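Long-range contacts in twin-arginine translocation pathway signal protein (Burkholderia phytofirmans, PDB 2RJO), which probably serves as a periplasmic sugar-binding protein, holding beta-D-galactopyranose in the cleft between its two lobes: residues A[10-15]-A[40-45]; A[17-22]-A[249-254]; A[45-50]-A[70-75]. All coordinates share one frame; numbering follows the deposited sequence.

Interaction 1 of 3, residues A[10-15]-A[40-45]; sequences CSFRSL and PLTTEG. With GAL (beta-D-galactopyranose), chain B; SO4 (sulfate ion), chain D.
Cys10, Ser11 and Phe12 run beside Pro40, Leu41 and Thr42 as neighbouring parallel strands, their short axes inclined by only 17°. Three backbone bonds knit them: Leu41 N gives to Cys10 O (2.7 Å), Phe12 N to Leu41 O (3.0 Å), and Thr43 N to Phe12 O (3.0 Å). Beyond the strands the regular alternation stops, but one further backbone bond, Glu44 N to Arg13 O at 2.7 Å, holds the two loops together, while Ser14 OG approaches that same oxygen from above the carbonyl plane. Arg13 O has two donors, and the CG2 methyl of Thr42 presses close to it. The other branch of Thr42, OG1, touches CD2 of Leu15 and comes obliquely near CE1 of the Phe12 ring, one face of which lies over Leu41 O.

Arg13 shows how a strand end becomes a binding site. Its CB lies next to O1 of a sulfate ion, probably from the crystallisation liquor. CG packs against the backbone of the other segment, 3.7 Å from Gly45 N, whose hydrogen goes to Thr43 OG1 in an ST turn. CD passes 3.2 Å from sulfate O2. The chain then bends at chi3 (-69°), which carries NE to its partner Asn72 OD1. At the tip, NH1 gives to sulfate O2 at 2.8 Å, with weak bonds to O5 and O6 of galactose, and NH2 meets galactose O6 at 3.0 Å and 162°. That oxygen sits in the guanidinium plane, at its edge. The arrangement is the opening of a beta-alpha-beta unit, strand 7-12, helix 18-34, strand 38-42, with the ligand bound at the C-terminal ends of the parallel strands, as in other periplasmic binding proteins.

Interaction 2 of 3, residues A[17-22]-A[249-254]; sequences NPYYTA and VDWDPF. With GAL (beta-D-galactopyranose), chain B; SO4 (sulfate ion), chain D.
Tyr19 lies flat between protein and sugar, with Pro253 over one face of its ring and galactose over the opposite one. Pro253 CB makes a CH-pi contact 4.0 Å from the ring centroid of Tyr19 and 26° off the normal, displaced toward the rim near CE1, whereas C3 of galactose stands over the ring centre. A chi1 of 168° sets CG of Tyr19 anti to the backbone N; the ring beyond it lies between Pro253 and the sugar. Trp251 comes in across it: the two side chains cross at about a right angle, and CE1 of Tyr19 meets the edge of the indole at CD1, 3.8 Å away. Two aromatic walls of the pocket are thus set perpendicular and touch at a corner.

The backbone contacts beside the rings are closer. Pro253 CB sits 3.2 Å from Tyr19 O, and its CG reaches the methyl CB of Ala22 at 3.7 Å. Phe254 CA then points its hydrogen at Ala22 O (3.3 Å, 152°). The contact has no conventional hydrogen bond across it. Polar work is done at the helix start, where Asn17 OD1 caps Tyr19 N at 2.7 Å and ND2 binds sulfate O4.

Tyr19 OH is tied to Trp95 NE1, and the rings of Trp251 and Trp95 meet edge-to-face. Through Tyr19 and Ala22 the first turn of helix 18-34 packs on Pro253 and Phe254 at the start of helix 253-268, with Phe23 of the former also on Pro253, while Trp251 leans on Ala288 of strand 283-291.

Interaction 3 of 3, residues A[45-50]-A[70-75]; sequences GSSEKG and DPNDSA. With GAL (beta-D-galactopyranose), chain B.
Asn72 joins Ser47 and Gly45 through a single nitrogen, ND2. Its bond to Ser47 OG is short and straight, 2.7 Å at 170°, and the hydroxyl lies in the plane of the amide. The second bond, to Gly45 O at 3.2 Å, is weak and strongly bent (125°). CG of Asn72 is anti to the backbone N (chi1 -179°), which puts CG on the side of the turn at the start of helix 47-60.

Ser47 brings its side chain to meet that amide, and little apart from OG does the touching: CB is 3.8 Å from ND2. The hydroxyl is gripped twice, because Asp76 OD2 is its other hydrogen-bond partner, so OG can accept from the amide while presumably giving its own proton to the carboxylate.

Gly45 contributes backbone alone. Beyond the carbonyl that meets ND2, its CA lies 3.7 Å from Asn72 OD1, flanking the side of the amide that faces the sugar-binding arginine. Just after it, Ser46 caps the helix, its OG accepting from Lys49 N at 3.2 Å.

Two residues before Asn72, Asp70 OD1 accepts from O6 of galactose at 2.8 Å, and its OD2 is bonded to Tyr20 OH.

The contact is small and polar, one amide nitrogen serving a strong and a weak acceptor. With ND2 spent on Ser47 and Gly45, and OD1 accepting from Arg13 NE, the partners of both atoms support this orientation of the amide, and probably hold it. Asn72 thus acts as a second-shell residue that probably helps orient Arg13 toward the sugar.

Overall arrangement
Burial and chemistry change together across the three contacts. Interaction 2 is the buried one, apolar and aromatic, with no hydrogen bond between its segments. Interaction 1 is partly buried and rests on backbone pairing within a sheet, while interaction 3 is small, lies at the surface and depends on side-chain amide chemistry. Interactions 1 and 3 share Gly45 and are joined by the Arg13–Asn72 bond and the Glu44–Lys49 salt bridge. Interactions 1 and 2 meet where helix 18-34 follows strand 7-12, and Tyr20 of that helix is hydrogen-bonded to Asp70 of interaction 3. Although their centres lie 9 to 18 Å apart, all three reach galactose.

Interaction 1 of 3, residues A[10-15]-A[40-45]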
loop_
_atom_site.group_PDB
_atom_site.type_symbol
_atom_site.label_atom_id
_atom_site.label_comp_id
_atom_site.label_asym_id
_atom_site.label_seq_id
_atom_site.Cartn_x
_atom_site.Cartn_y
_atom_site.Cartn_z
ATOM N N CYS A 10 -4.968 -14.294 3.593
ATOM C CA CYS A 10 -4.544 -12.968 3.166
ATOM C C CYS A 10 -4.535 -12.897 1.641
ATOM O O CYS A 10 -3.843 -13.677 0.973
ATOM C CB CYS A 10 -3.156 -12.663 3.722
ATOM S SG CYS A 10 -2.596 -10.976 3.440
ATOM N N SER A 11 -5.317 -11.970 1.092
ATOM C CA SER A 11 -5.410 -11.799 -0.353
ATOM C C SER A 11 -4.752 -10.515 -0.838
ATOM O O SER A 11 -5.010 -9.430 -0.313
ATOM C CB SER A 11 -6.875 -11.800 -0.802
ATOM O OG SER A 11 -6.971 -11.500 -2.187
ATOM N N PHE A 12 -3.912 -10.646 -1.858
ATOM C CA PHE A 12 -3.220 -9.500 -2.432
ATOM C C PHE A 12 -2.829 -9.727 -3.893
ATOM O O PHE A 12 -2.908 -10.843 -4.411
ATOM C CB PHE A 12 -2.001 -9.150 -1.578
ATOM C CG PHE A 12 -1.127 -10.314 -1.275
ATOM C CD1 PHE A 12 -0.066 -10.644 -2.114
ATOM C CD2 PHE A 12 -1.373 -11.106 -0.156
ATOM C CE1 PHE A 12 0.748 -11.752 -1.843
ATOM C CE2 PHE A 12 -0.566 -12.220 0.126
ATOM C CZ PHE A 12 0.494 -12.540 -0.721
ATOM N N ARG A 13 -2.398 -8.662 -4.553
ATOM C CA ARG A 13 -2.063 -8.738 -5.968
ATOM C C ARG A 13 -0.886 -9.625 -6.381
ATOM O O ARG A 13 -1.081 -10.557 -7.159
ATOM C CB ARG A 13 -1.879 -7.323 -6.531
ATOM C CG ARG A 13 -2.296 -7.188 -7.991
ATOM C CD ARG A 13 -2.319 -5.752 -8.462
ATOM N NE ARG A 13 -3.378 -4.944 -7.853
ATOM C CZ ARG A 13 -3.205 -4.139 -6.810
ATOM N NH1 ARG A 13 -2.008 -4.028 -6.242
ATOM N NH2 ARG A 13 -4.226 -3.424 -6.345
ATOM N N SER A 14 0.320 -9.369 -5.876
ATOM C CA SER A 14 1.463 -10.184 -6.295
ATOM C C SER A 14 2.644 -10.325 -5.353
ATOM O O SER A 14 2.929 -9.434 -4.548
ATOM C CB SER A 14 1.984 -9.658 -7.629
ATOM O OG SER A 14 0.926 -9.585 -8.563
ATOM N N LEU A 15 3.346 -11.454 -5.478
ATOM C CA LEU A 15 4.535 -11.724 -4.662
ATOM C C LEU A 15 5.780 -11.108 -5.294
ATOM O O LEU A 15 6.870 -11.174 -4.723
ATOM C CB LEU A 15 4.778 -13.235 -4.516
ATOM C CG LEU A 15 4.207 -14.044 -3.344
ATOM C CD1 LEU A 15 4.530 -13.330 -2.034
ATOM C CD2 LEU A 15 2.714 -14.229 -3.501
ATOM N N PRO A 40 -2.294 -18.000 2.037
ATOM C CA PRO A 40 -2.055 -16.786 1.259
ATOM C C PRO A 40 -2.752 -16.903 -0.088
ATOM O O PRO A 40 -2.789 -17.977 -0.669
ATOM C CB PRO A 40 -0.534 -16.757 1.142
ATOM C CG PRO A 40 -0.198 -18.207 1.007
ATOM C CD PRO A 40 -1.119 -18.890 2.006
ATOM N N LEU A 41 -3.328 -15.809 -0.569
ATOM C CA LEU A 41 -4.001 -15.829 -1.860
ATOM C C LEU A 41 -3.447 -14.706 -2.731
ATOM O O LEU A 41 -3.386 -13.556 -2.298
ATOM C CB LEU A 41 -5.517 -15.675 -1.674
ATOM C CG LEU A 41 -6.233 -16.767 -0.852
ATOM C CD1 LEU A 41 -7.720 -16.452 -0.788
ATOM C CD2 LEU A 41 -6.022 -18.142 -1.467
ATOM N N THR A 42 -3.014 -15.051 -3.943
ATOM C CA THR A 42 -2.460 -14.066 -4.870
ATOM C C THR A 42 -3.312 -14.034 -6.139
ATOM O O THR A 42 -3.520 -15.065 -6.775
ATOM C CB THR A 42 -1.002 -14.413 -5.254
ATOM O OG1 THR A 42 -0.234 -14.626 -4.066
ATOM C CG2 THR A 42 -0.364 -13.258 -6.039
ATOM N N THR A 43 -3.798 -12.848 -6.498
ATOM C CA THR A 43 -4.655 -12.661 -7.674
ATOM C C THR A 43 -3.871 -12.494 -8.970
ATOM O O THR A 43 -4.323 -12.908 -10.039
ATOM C CB THR A 43 -5.538 -11.408 -7.527
ATOM O OG1 THR A 43 -4.704 -10.242 -7.536
ATOM C CG2 THR A 43 -6.329 -11.457 -6.233
ATOM N N GLU A 44 -2.700 -11.873 -8.855
ATOM C CA GLU A 44 -1.816 -11.596 -9.985
ATOM C C GLU A 44 -2.459 -10.614 -10.964
ATOM O O GLU A 44 -2.156 -10.599 -12.153
ATOM C CB GLU A 44 -1.378 -12.897 -10.685
ATOM C CG GLU A 44 -2.185 -13.331 -11.893
ATOM C CD GLU A 44 -3.157 -14.449 -11.572
ATOM O OE1 GLU A 44 -2.804 -15.308 -10.720
ATOM O OE2 GLU A 44 -4.258 -14.470 -12.174
ATOM N N GLY A 45 -3.349 -9.777 -10.438
ATOM C CA GLY A 45 -3.992 -8.763 -11.255
ATOM C C GLY A 45 -5.381 -9.091 -11.752
ATOM O O GLY A 45 -6.057 -8.237 -12.336
HETATM C C1 GAL B . 0.652 -1.883 -4.224
HETATM C C2 GAL B . 1.415 -0.608 -3.798
HETATM C C3 GAL B . 0.810 -0.087 -2.475
HETATM C C4 GAL B . -0.680 0.220 -2.703
HETATM C C5 GAL B . -1.351 -1.107 -3.157
HETATM C C6 GAL B . -2.823 -0.843 -3.400
HETATM O O1 GAL B . 1.200 -2.363 -5.466
HETATM O O2 GAL B . 2.793 -0.919 -3.596
HETATM O O3 GAL B . 1.474 1.107 -2.069
HETATM O O4 GAL B . -0.798 1.194 -3.739
HETATM O O5 GAL B . -0.760 -1.583 -4.411
HETATM O O6 GAL B . -3.417 -2.061 -3.805
HETATM S S SO4 D . 1.626 -5.137 -7.532
HETATM O O1 SO4 D . 1.316 -6.590 -7.564
HETATM O O2 SO4 D . 0.382 -4.339 -7.612
HETATM O O3 SO4 D . 2.547 -4.796 -8.644
HETATM O O4 SO4 D . 2.284 -4.830 -6.245
#

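Interaction 2 of 3, residues A[17-22]-A[249-254]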
loop_
_atom_site.group_PDB
_atom_site.type_symbol
_atom_site.label_atom_id
_atom_site.label_comp_id
_atom_site.label_asym_id
_atom_site.label_seq_id
_atom_site.Cartn_x
_atom_site.Cartn_y
_atom_site.Cartn_z
ATOM N N ASN A 17 6.190 -7.870 -5.971
ATOM C CA ASN A 17 6.388 -6.541 -5.384
ATOM C C ASN A 17 6.806 -6.745 -3.935
ATOM O O ASN A 17 6.033 -7.279 -3.139
ATOM C CB ASN A 17 5.070 -5.753 -5.422
ATOM C CG ASN A 17 5.196 -4.340 -4.839
ATOM O OD1 ASN A 17 6.060 -4.070 -4.007
ATOM N ND2 ASN A 17 4.315 -3.443 -5.266
ATOM N N PRO A 18 8.020 -6.312 -3.563
ATOM C CA PRO A 18 8.474 -6.488 -2.177
ATOM C C PRO A 18 7.487 -5.968 -1.129
ATOM O O PRO A 18 7.485 -6.414 0.023
ATOM C CB PRO A 18 9.827 -5.773 -2.154
ATOM C CG PRO A 18 9.741 -4.783 -3.290
ATOM C CD PRO A 18 9.009 -5.558 -4.354
ATOM N N TYR A 19 6.641 -5.029 -1.529
ATOM C CA TYR A 19 5.639 -4.500 -0.613
ATOM C C TYR A 19 4.795 -5.669 -0.097
ATOM O O TYR A 19 4.592 -5.817 1.104
ATOM C CB TYR A 19 4.733 -3.489 -1.330
ATOM C CG TYR A 19 3.510 -3.129 -0.526
ATOM C CD1 TYR A 19 3.566 -2.162 0.477
ATOM C CD2 TYR A 19 2.307 -3.798 -0.729
ATOM C CE1 TYR A 19 2.441 -1.871 1.266
ATOM C CE2 TYR A 19 1.182 -3.523 0.050
ATOM C CZ TYR A 19 1.250 -2.562 1.045
ATOM O OH TYR A 19 0.131 -2.301 1.807
ATOM N N TYR A 20 4.312 -6.490 -1.022
ATOM C CA TYR A 20 3.481 -7.640 -0.697
ATOM C C TYR A 20 4.258 -8.808 -0.114
ATOM O O TYR A 20 3.678 -9.667 0.555
ATOM C CB TYR A 20 2.706 -8.093 -1.942
ATOM C CG TYR A 20 1.573 -7.161 -2.299
ATOM C CD1 TYR A 20 1.487 -6.580 -3.564
ATOM C CD2 TYR A 20 0.582 -6.850 -1.366
ATOM C CE1 TYR A 20 0.437 -5.707 -3.892
ATOM C CE2 TYR A 20 -0.469 -5.981 -1.683
ATOM C CZ TYR A 20 -0.533 -5.414 -2.949
ATOM O OH TYR A 20 -1.564 -4.558 -3.269
ATOM N N THR A 21 5.561 -8.861 -0.378
ATOM C CA THR A 21 6.366 -9.934 0.174
ATOM C C THR A 21 6.323 -9.779 1.691
ATOM O O THR A 21 6.177 -10.758 2.418
ATOM C CB THR A 21 7.824 -9.856 -0.295
ATOM O OG1 THR A 21 7.879 -10.014 -1.720
ATOM C CG2 THR A 21 8.642 -10.962 0.358
ATOM N N ALA A 22 6.440 -8.536 2.153
ATOM C CA ALA A 22 6.409 -8.227 3.572
ATOM C C ALA A 22 4.980 -8.330 4.117
ATOM O O ALA A 22 4.754 -8.824 5.224
ATOM C CB ALA A 22 6.946 -6.840 3.795
ATOM N N VAL A 249 7.893 6.401 1.723
ATOM C CA VAL A 249 7.027 6.453 2.889
ATOM C C VAL A 249 6.760 5.020 3.327
ATOM O O VAL A 249 6.324 4.188 2.534
ATOM C CB VAL A 249 5.701 7.185 2.578
ATOM C CG1 VAL A 249 4.860 7.301 3.845
ATOM C CG2 VAL A 249 5.997 8.581 2.018
ATOM N N ASP A 250 7.047 4.727 4.591
ATOM C CA ASP A 250 6.863 3.383 5.114
ATOM C C ASP A 250 5.476 3.146 5.708
ATOM O O ASP A 250 5.111 3.756 6.720
ATOM C CB ASP A 250 7.946 3.098 6.153
ATOM C CG ASP A 250 8.096 1.624 6.445
ATOM O OD1 ASP A 250 7.430 0.805 5.767
ATOM O OD2 ASP A 250 8.885 1.281 7.346
ATOM N N TRP A 251 4.711 2.268 5.053
ATOM C CA TRP A 251 3.355 1.913 5.477
ATOM C C TRP A 251 3.455 0.726 6.419
ATOM O O TRP A 251 2.501 0.380 7.108
ATOM C CB TRP A 251 2.498 1.472 4.286
ATOM C CG TRP A 251 2.535 2.336 3.047
ATOM C CD1 TRP A 251 2.769 1.907 1.770
ATOM C CD2 TRP A 251 2.216 3.733 2.944
ATOM N NE1 TRP A 251 2.606 2.940 0.882
ATOM C CE2 TRP A 251 2.265 4.074 1.573
ATOM C CE3 TRP A 251 1.885 4.729 3.872
ATOM C CZ2 TRP A 251 1.999 5.369 1.108
ATOM C CZ3 TRP A 251 1.620 6.021 3.406
ATOM C CH2 TRP A 251 1.678 6.325 2.037
ATOM N N ASP A 252 4.618 0.092 6.421
ATOM C CA ASP A 252 4.856 -1.074 7.252
ATOM C C ASP A 252 3.903 -2.193 6.825
ATOM O O ASP A 252 2.966 -2.550 7.539
ATOM C CB ASP A 252 4.638 -0.736 8.721
ATOM C CG ASP A 252 5.382 -1.670 9.635
ATOM O OD1 ASP A 252 5.750 -2.777 9.177
ATOM O OD2 ASP A 252 5.588 -1.302 10.810
ATOM N N PRO A 253 4.121 -2.739 5.620
ATOM C CA PRO A 253 3.289 -3.818 5.089
ATOM C C PRO A 253 3.288 -5.021 6.024
ATOM O O PRO A 253 2.257 -5.660 6.219
ATOM C CB PRO A 253 3.916 -4.105 3.722
ATOM C CG PRO A 253 5.321 -3.572 3.848
ATOM C CD PRO A 253 5.129 -2.317 4.635
ATOM N N PHE A 254 4.437 -5.324 6.612
ATOM C CA PHE A 254 4.515 -6.435 7.552
ATOM C C PHE A 254 3.420 -6.252 8.607
ATOM O O PHE A 254 2.578 -7.115 8.796
ATOM C CB PHE A 254 5.877 -6.444 8.236
ATOM C CG PHE A 254 6.044 -7.545 9.237
ATOM C CD1 PHE A 254 6.567 -8.776 8.855
ATOM C CD2 PHE A 254 5.682 -7.352 10.567
ATOM C CE1 PHE A 254 6.731 -9.808 9.786
ATOM C CE2 PHE A 254 5.838 -8.377 11.508
ATOM C CZ PHE A 254 6.368 -9.610 11.114
HETATM C C1 GAL B . 0.652 -1.883 -4.224
HETATM C C2 GAL B . 1.415 -0.608 -3.798
HETATM C C3 GAL B . 0.810 -0.087 -2.475
HETATM C C4 GAL B . -0.680 0.220 -2.703
HETATM C C5 GAL B . -1.351 -1.107 -3.157
HETATM C C6 GAL B . -2.823 -0.843 -3.400
HETATM O O1 GAL B . 1.200 -2.363 -5.466
HETATM O O2 GAL B . 2.793 -0.919 -3.596
HETATM O O3 GAL B . 1.474 1.107 -2.069
HETATM O O4 GAL B . -0.798 1.194 -3.739
HETATM O O5 GAL B . -0.760 -1.583 -4.411
HETATM O O6 GAL B . -3.417 -2.061 -3.805
HETATM S S SO4 D . 1.626 -5.137 -7.532
HETATM O O1 SO4 D . 1.316 -6.590 -7.564
HETATM O O2 SO4 D . 0.382 -4.339 -7.612
HETATM O O3 SO4 D . 2.547 -4.796 -8.644
HETATM O O4 SO4 D . 2.284 -4.830 -6.245
#

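Interaction 3 of 3, residues A[45-50]-A[70-75]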
loop_
_atom_site.group_PDB
_atom_site.type_symbol
_atom_site.label_atom_id
_atom_site.label_comp_id
_atom_site.label_asym_id
_atom_site.label_seq_id
_atom_site.Cartn_x
_atom_site.Cartn_y
_atom_site.Cartn_z
ATOM N N GLY A 45 -3.349 -9.777 -10.438
ATOM C CA GLY A 45 -3.992 -8.763 -11.255
ATOM C C GLY A 45 -5.381 -9.091 -11.752
ATOM O O GLY A 45 -6.057 -8.237 -12.336
ATOM N N SER A 46 -5.807 -10.329 -11.524
ATOM C CA SER A 46 -7.121 -10.780 -11.954
ATOM C C SER A 46 -8.154 -10.650 -10.848
ATOM O O SER A 46 -8.161 -11.446 -9.919
ATOM C CB SER A 46 -7.046 -12.241 -12.397
ATOM O OG SER A 46 -8.297 -12.680 -12.889
ATOM N N SER A 47 -9.019 -9.644 -10.937
ATOM C CA SER A 47 -10.061 -9.458 -9.928
ATOM C C SER A 47 -10.955 -10.693 -9.916
ATOM O O SER A 47 -11.497 -11.083 -8.883
ATOM C CB SER A 47 -10.908 -8.226 -10.248
ATOM O OG SER A 47 -10.170 -7.029 -10.072
ATOM N N GLU A 48 -11.100 -11.300 -11.089
ATOM C CA GLU A 48 -11.922 -12.494 -11.267
ATOM C C GLU A 48 -11.348 -13.673 -10.475
ATOM O O GLU A 48 -12.082 -14.422 -9.828
ATOM C CB GLU A 48 -11.993 -12.840 -12.758
ATOM C CG GLU A 48 -12.205 -11.627 -13.711
ATOM C CD GLU A 48 -10.923 -10.796 -13.988
ATOM O OE1 GLU A 48 -9.832 -11.390 -14.157
ATOM O OE2 GLU A 48 -11.005 -9.545 -14.064
ATOM N N LYS A 49 -10.031 -13.832 -10.516
ATOM C CA LYS A 49 -9.383 -14.911 -9.773
ATOM C C LYS A 49 -9.468 -14.669 -8.262
ATOM O O LYS A 49 -9.749 -15.589 -7.494
ATOM C CB LYS A 49 -7.912 -15.031 -10.171
ATOM C CG LYS A 49 -7.186 -16.057 -9.337
ATOM C CD LYS A 49 -5.731 -16.197 -9.707
ATOM C CE LYS A 49 -5.044 -17.130 -8.728
ATOM N NZ LYS A 49 -3.634 -17.345 -9.088
ATOM N N GLY A 50 -9.221 -13.428 -7.849
ATOM C CA GLY A 50 -9.268 -13.092 -6.437
ATOM C C GLY A 50 -10.588 -13.407 -5.764
ATOM O O GLY A 50 -10.620 -13.982 -4.676
ATOM N N ASP A 70 -6.368 -6.868 0.379
ATOM C CA ASP A 70 -6.003 -5.634 -0.310
ATOM C C ASP A 70 -6.681 -5.837 -1.677
ATOM O O ASP A 70 -6.108 -6.458 -2.567
ATOM C CB ASP A 70 -4.475 -5.573 -0.482
ATOM C CG ASP A 70 -3.994 -4.309 -1.198
ATOM O OD1 ASP A 70 -4.747 -3.733 -2.013
ATOM O OD2 ASP A 70 -2.840 -3.897 -0.954
ATOM N N PRO A 71 -7.925 -5.343 -1.845
ATOM C CA PRO A 71 -8.658 -5.488 -3.108
ATOM C C PRO A 71 -7.892 -5.009 -4.336
ATOM O O PRO A 71 -7.366 -3.898 -4.350
ATOM C CB PRO A 71 -9.926 -4.669 -2.864
ATOM C CG PRO A 71 -10.162 -4.869 -1.411
ATOM C CD PRO A 71 -8.769 -4.668 -0.843
ATOM N N ASN A 72 -7.842 -5.865 -5.354
ATOM C CA ASN A 72 -7.161 -5.570 -6.618
ATOM C C ASN A 72 -7.663 -4.233 -7.173
ATOM O O ASN A 72 -6.882 -3.420 -7.662
ATOM C CB ASN A 72 -7.429 -6.699 -7.618
ATOM C CG ASN A 72 -6.742 -6.483 -8.943
ATOM O OD1 ASN A 72 -5.524 -6.290 -9.000
ATOM N ND2 ASN A 72 -7.521 -6.527 -10.031
ATOM N N ASP A 73 -8.969 -4.015 -7.079
ATOM C CA ASP A 73 -9.593 -2.776 -7.538
ATOM C C ASP A 73 -10.632 -2.411 -6.484
ATOM O O ASP A 73 -11.074 -3.265 -5.717
ATOM C CB ASP A 73 -10.271 -2.968 -8.909
ATOM C CG ASP A 73 -9.587 -2.169 -10.028
ATOM O OD1 ASP A 73 -8.927 -1.147 -9.712
ATOM O OD2 ASP A 73 -9.722 -2.549 -11.228
ATOM N N SER A 74 -11.022 -1.147 -6.442
ATOM C CA SER A 74 -12.000 -0.703 -5.459
ATOM C C SER A 74 -13.373 -1.363 -5.598
ATOM O O SER A 74 -14.112 -1.468 -4.623
ATOM C CB SER A 74 -12.140 0.817 -5.527
ATOM O OG SER A 74 -10.856 1.412 -5.424
ATOM N N ALA A 75 -13.709 -1.814 -6.801
ATOM C CA ALA A 75 -14.996 -2.464 -7.039
ATOM C C ALA A 75 -15.053 -3.829 -6.365
ATOM O O ALA A 75 -16.083 -4.196 -5.792
ATOM C CB ALA A 75 -15.234 -2.625 -8.534
HETATM C C1 GAL B . 0.652 -1.883 -4.224
HETATM C C2 GAL B . 1.415 -0.608 -3.798
HETATM C C3 GAL B . 0.810 -0.087 -2.475
HETATM C C4 GAL B . -0.680 0.220 -2.703
HETATM C C5 GAL B . -1.351 -1.107 -3.157
HETATM C C6 GAL B . -2.823 -0.843 -3.400
HETATM O O1 GAL B . 1.200 -2.363 -5.466
HETATM O O2 GAL B . 2.793 -0.919 -3.596
HETATM O O3 GAL B . 1.474 1.107 -2.069
HETATM O O4 GAL B . -0.798 1.194 -3.739
HETATM O O5 GAL B . -0.760 -1.583 -4.411
HETATM O O6 GAL B . -3.417 -2.061 -3.805
#